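Local coordinates for protein alkaline phosphatase D (Bacillus subtilis, PDB 2YEQ) that hydrolyses phosphate esters, acting as a secreted phosphodiesterase with an active site that holds iron and calcium, at residues 111-123 with 441-453. Residues are numbered along the deposited sequence; the frame is centred on the assembly and turned at random.
With PE5 (3,6,9,12,15,18,21,24-octaoxahexacosan-1-ol), chain H.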
# COMPACT_ATOMS: atom_id res chain seq x y z
N GLY A 111 21.37 6.76 -12.11
CA GLY A 111 21.86 8.07 -12.52
C GLY A 111 21.41 8.56 -13.90
O GLY A 111 21.71 9.69 -14.26
N ALA A 112 20.67 7.74 -14.65
CA ALA A 112 20.13 8.20 -15.94
C ALA A 112 19.32 9.46 -15.73
O ALA A 112 18.59 9.59 -14.75
CB ALA A 112 19.25 7.13 -16.60
N ASN A 113 19.45 10.38 -16.67
CA ASN A 113 18.80 11.67 -16.59
C ASN A 113 17.39 11.62 -17.18
O ASN A 113 17.12 12.17 -18.25
CB ASN A 113 19.67 12.69 -17.34
CG ASN A 113 19.42 14.10 -16.89
OD1 ASN A 113 19.32 14.37 -15.70
ND2 ASN A 113 19.31 15.01 -17.84
N VAL A 114 16.47 11.00 -16.46
CA VAL A 114 15.12 10.82 -16.97
C VAL A 114 14.27 12.05 -16.73
O VAL A 114 14.30 12.62 -15.65
CB VAL A 114 14.45 9.55 -16.37
CG1 VAL A 114 15.25 8.32 -16.78
CG2 VAL A 114 14.41 9.62 -14.90
N PRO A 115 13.50 12.46 -17.74
CA PRO A 115 12.69 13.68 -17.66
C PRO A 115 11.36 13.56 -16.93
O PRO A 115 10.82 14.58 -16.50
CB PRO A 115 12.38 14.00 -19.13
CG PRO A 115 12.39 12.70 -19.80
CD PRO A 115 13.51 11.93 -19.12
N GLN A 116 10.82 12.35 -16.82
CA GLN A 116 9.48 12.18 -16.25
C GLN A 116 9.25 10.75 -15.74
O GLN A 116 9.88 9.79 -16.21
CB GLN A 116 8.42 12.55 -17.27
CG GLN A 116 7.01 12.66 -16.73
CD GLN A 116 6.01 13.17 -17.78
OE1 GLN A 116 5.93 14.36 -18.03
NE2 GLN A 116 5.23 12.27 -18.34
N MET A 117 8.37 10.64 -14.75
CA MET A 117 7.95 9.36 -14.19
C MET A 117 6.49 9.51 -13.85
O MET A 117 6.07 10.56 -13.32
CB MET A 117 8.74 9.06 -12.91
CG MET A 117 8.33 7.79 -12.21
SD MET A 117 9.18 7.55 -10.67
CE MET A 117 8.78 5.80 -10.36
N THR A 118 5.70 8.48 -14.13
CA THR A 118 4.30 8.47 -13.72
C THR A 118 4.02 7.15 -12.99
O THR A 118 4.40 6.09 -13.46
CB THR A 118 3.34 8.61 -14.93
OG1 THR A 118 3.69 9.77 -15.69
CG2 THR A 118 1.89 8.73 -14.48
N PHE A 119 3.35 7.24 -11.85
CA PHE A 119 3.03 6.03 -11.07
C PHE A 119 1.73 6.28 -10.35
O PHE A 119 1.23 7.40 -10.36
CB PHE A 119 4.19 5.64 -10.14
CG PHE A 119 4.47 6.60 -9.00
CD1 PHE A 119 3.76 6.51 -7.82
CD2 PHE A 119 5.46 7.57 -9.11
CE1 PHE A 119 4.02 7.39 -6.75
CE2 PHE A 119 5.73 8.43 -8.04
CZ PHE A 119 5.00 8.33 -6.85
N ALA A 120 1.14 5.22 -9.81
CA ALA A 120 -0.05 5.34 -9.01
C ALA A 120 0.26 4.68 -7.66
O ALA A 120 1.16 3.82 -7.59
CB ALA A 120 -1.25 4.63 -9.65
N PHE A 121 -0.45 5.09 -6.62
CA PHE A 121 -0.39 4.36 -5.34
C PHE A 121 -1.76 4.12 -4.78
O PHE A 121 -2.70 4.91 -4.96
CB PHE A 121 0.61 4.98 -4.34
CG PHE A 121 0.23 6.31 -3.79
CD1 PHE A 121 -0.50 6.40 -2.62
CD2 PHE A 121 0.69 7.48 -4.40
CE1 PHE A 121 -0.80 7.62 -2.06
CE2 PHE A 121 0.39 8.73 -3.83
CZ PHE A 121 -0.36 8.80 -2.67
N ALA A 122 -1.88 2.98 -4.10
CA ALA A 122 -3.15 2.51 -3.62
C ALA A 122 -2.99 1.88 -2.23
O ALA A 122 -1.89 1.48 -1.86
CB ALA A 122 -3.65 1.44 -4.60
N SER A 123 -4.08 1.80 -1.51
CA SER A 123 -4.14 1.07 -0.24
C SER A 123 -5.57 0.71 0.05
O SER A 123 -6.49 1.24 -0.57
CB SER A 123 -3.59 1.96 0.89
OG SER A 123 -4.45 3.05 1.11
N GLY A 441 -10.85 5.47 -4.55
CA GLY A 441 -10.01 5.59 -5.72
C GLY A 441 -8.55 5.36 -5.38
O GLY A 441 -8.20 4.47 -4.58
N TYR A 442 -7.70 6.17 -5.98
CA TYR A 442 -6.26 6.04 -5.87
C TYR A 442 -5.63 7.35 -6.31
O TYR A 442 -6.34 8.28 -6.67
CB TYR A 442 -5.72 4.89 -6.73
CG TYR A 442 -6.01 5.00 -8.22
CD1 TYR A 442 -5.14 5.68 -9.08
CD2 TYR A 442 -7.14 4.43 -8.75
CE1 TYR A 442 -5.42 5.78 -10.45
CE2 TYR A 442 -7.44 4.52 -10.09
CZ TYR A 442 -6.59 5.20 -10.94
OH TYR A 442 -6.90 5.25 -12.27
N VAL A 443 -4.32 7.45 -6.19
CA VAL A 443 -3.58 8.68 -6.47
C VAL A 443 -2.59 8.41 -7.57
O VAL A 443 -1.92 7.38 -7.60
CB VAL A 443 -2.86 9.23 -5.20
CG1 VAL A 443 -2.12 10.50 -5.52
CG2 VAL A 443 -3.86 9.43 -4.06
N ARG A 444 -2.57 9.30 -8.57
CA ARG A 444 -1.62 9.20 -9.67
C ARG A 444 -0.60 10.33 -9.60
O ARG A 444 -0.97 11.51 -9.55
CB ARG A 444 -2.38 9.29 -11.01
CG ARG A 444 -1.50 9.17 -12.24
CD ARG A 444 -2.33 9.29 -13.53
NE ARG A 444 -2.90 10.61 -13.67
CZ ARG A 444 -3.98 10.94 -14.39
NH1 ARG A 444 -4.66 10.03 -15.09
NH2 ARG A 444 -4.38 12.20 -14.42
N CYS A 445 0.68 9.99 -9.61
CA CYS A 445 1.72 10.99 -9.48
C CYS A 445 2.52 11.10 -10.79
O CYS A 445 2.90 10.10 -11.39
CB CYS A 445 2.65 10.66 -8.31
SG CYS A 445 1.79 10.89 -6.69
N THR A 446 2.79 12.35 -11.20
CA THR A 446 3.64 12.63 -12.36
C THR A 446 4.78 13.51 -11.92
O THR A 446 4.57 14.59 -11.38
CB THR A 446 2.85 13.34 -13.47
OG1 THR A 446 1.70 12.57 -13.80
CG2 THR A 446 3.73 13.52 -14.71
N VAL A 447 5.99 13.02 -12.09
CA VAL A 447 7.14 13.64 -11.51
C VAL A 447 8.10 14.09 -12.58
O VAL A 447 8.46 13.30 -13.46
CB VAL A 447 7.88 12.65 -10.60
CG1 VAL A 447 9.09 13.33 -9.90
CG2 VAL A 447 6.88 12.04 -9.57
N THR A 448 8.55 15.33 -12.47
CA THR A 448 9.62 15.88 -13.29
C THR A 448 10.64 16.49 -12.35
O THR A 448 10.35 16.68 -11.18
CB THR A 448 9.05 16.98 -14.26
OG1 THR A 448 8.47 18.04 -13.51
CG2 THR A 448 7.95 16.38 -15.16
N PRO A 449 11.83 16.84 -12.85
CA PRO A 449 12.89 17.34 -11.97
C PRO A 449 12.51 18.53 -11.09
O PRO A 449 13.01 18.62 -9.97
CB PRO A 449 14.01 17.71 -12.94
CG PRO A 449 13.83 16.75 -14.06
CD PRO A 449 12.33 16.68 -14.23
N HIS A 450 11.64 19.42 -11.56
CA HIS A 450 11.32 20.63 -10.80
C HIS A 450 9.90 20.70 -10.32
O HIS A 450 9.48 21.68 -9.70
CB HIS A 450 11.66 21.87 -11.64
CG HIS A 450 13.08 21.90 -12.09
ND1 HIS A 450 14.14 21.69 -11.22
CD2 HIS A 450 13.63 22.05 -13.32
CE1 HIS A 450 15.28 21.72 -11.89
NE2 HIS A 450 15.00 21.94 -13.16
N GLN A 451 9.14 19.65 -10.60
CA GLN A 451 7.75 19.63 -10.22
C GLN A 451 7.19 18.23 -9.91
O GLN A 451 7.43 17.28 -10.66
CB GLN A 451 6.97 20.22 -11.35
CG GLN A 451 5.57 20.44 -11.03
CD GLN A 451 4.84 21.08 -12.19
OE1 GLN A 451 5.00 22.28 -12.47
NE2 GLN A 451 4.05 20.27 -12.91
N TRP A 452 6.40 18.15 -8.85
CA TRP A 452 5.67 16.92 -8.49
C TRP A 452 4.20 17.23 -8.59
O TRP A 452 3.71 18.13 -7.93
CB TRP A 452 5.99 16.50 -7.05
CG TRP A 452 5.44 15.13 -6.68
CD1 TRP A 452 4.15 14.78 -6.54
CD2 TRP A 452 6.21 13.96 -6.43
NE1 TRP A 452 4.05 13.43 -6.22
CE2 TRP A 452 5.31 12.92 -6.13
CE3 TRP A 452 7.57 13.69 -6.45
CZ2 TRP A 452 5.74 11.63 -5.84
CZ3 TRP A 452 8.00 12.38 -6.14
CH2 TRP A 452 7.08 11.38 -5.85
N LYS A 453 3.49 16.46 -9.40
CA LYS A 453 2.05 16.59 -9.47
C LYS A 453 1.35 15.33 -8.96
O LYS A 453 1.75 14.22 -9.33
CB LYS A 453 1.61 16.86 -10.91
CG LYS A 453 0.10 16.90 -11.07
CD LYS A 453 -0.34 17.78 -12.24
CE LYS A 453 0.20 17.32 -13.53
NZ LYS A 453 -0.47 18.00 -14.73
C48 PE5 H . -1.94 14.43 -15.55
C50 PE5 H . -1.20 15.12 -16.68
O1 PE5 H . -0.11 15.88 -16.14
C1 PE5 H . 1.11 15.83 -16.88
C2 PE5 H . 2.29 16.36 -16.05
O2 PE5 H . 2.49 17.76 -16.30
C3 PE5 H . 3.19 18.51 -15.30
C4 PE5 H . 3.03 19.99 -15.61
O3 PE5 H . 2.17 20.66 -14.67
C5 PE5 H . 0.95 21.10 -15.27
C6 PE5 H . 0.01 21.81 -14.33
O4 PE5 H . -1.33 21.69 -14.83
C7 PE5 H . -2.06 20.64 -14.22
C8 PE5 H . -3.33 20.27 -14.95
O5 PE5 H . -3.59 18.87 -14.75
C9 PE5 H . -4.56 18.68 -13.72
O HOH W 1 -6.09 3.73 -2.86
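Antiparallel pairing of M117, F119 and F121 with V447, C445 and V443 joins strands 117-122 and 440-448 deep inside a mixed β-sheet, two chain regions more than 300 residues apart. Each pair is of the hydrogen-bonded kind, giving a ladder of six backbone bonds, the longest, V443 N to F121 O, at 3.3 Å. The alternation of a strand then sorts the side chains. F119 and F121 lie on the inner face, each with CG lodged between backbone N and carbonyl carbon (chi1 67° and 69°), a turn that swings the ring across to the neighbouring strand. There C445 CB lies over the F119 ring, 3.8 Å from its centroid, and V443 CB covers F121 likewise. C445 SG sits at the F121 edge, 3.8 Å from CE2, and also accepts a weak bond from W452 NE1. W452 CZ2 meets F119 CZ at 3.5 Å, the two ring planes at 77°. L377 of strand 374-378 touches both phenylalanines, so this layer fills the interface between the two mixed sheets, the β-sandwich core of the calcineurin-like phosphoesterase fold; just beyond the strand, C124 binds the iron. With an alanine in place of F121, V443 would probably lose the ring beside it and C445 SG its edge contact, opening a gap facing L377. On the other face T118 lies alongside T446, while R444, beside A120, extends away from the threonines to salt bridges with E141 and D455. Beyond the T448-Q451 turn, K453 pairs with T446 and donates from NZ to O1 of a polyether, 2.6 Å away.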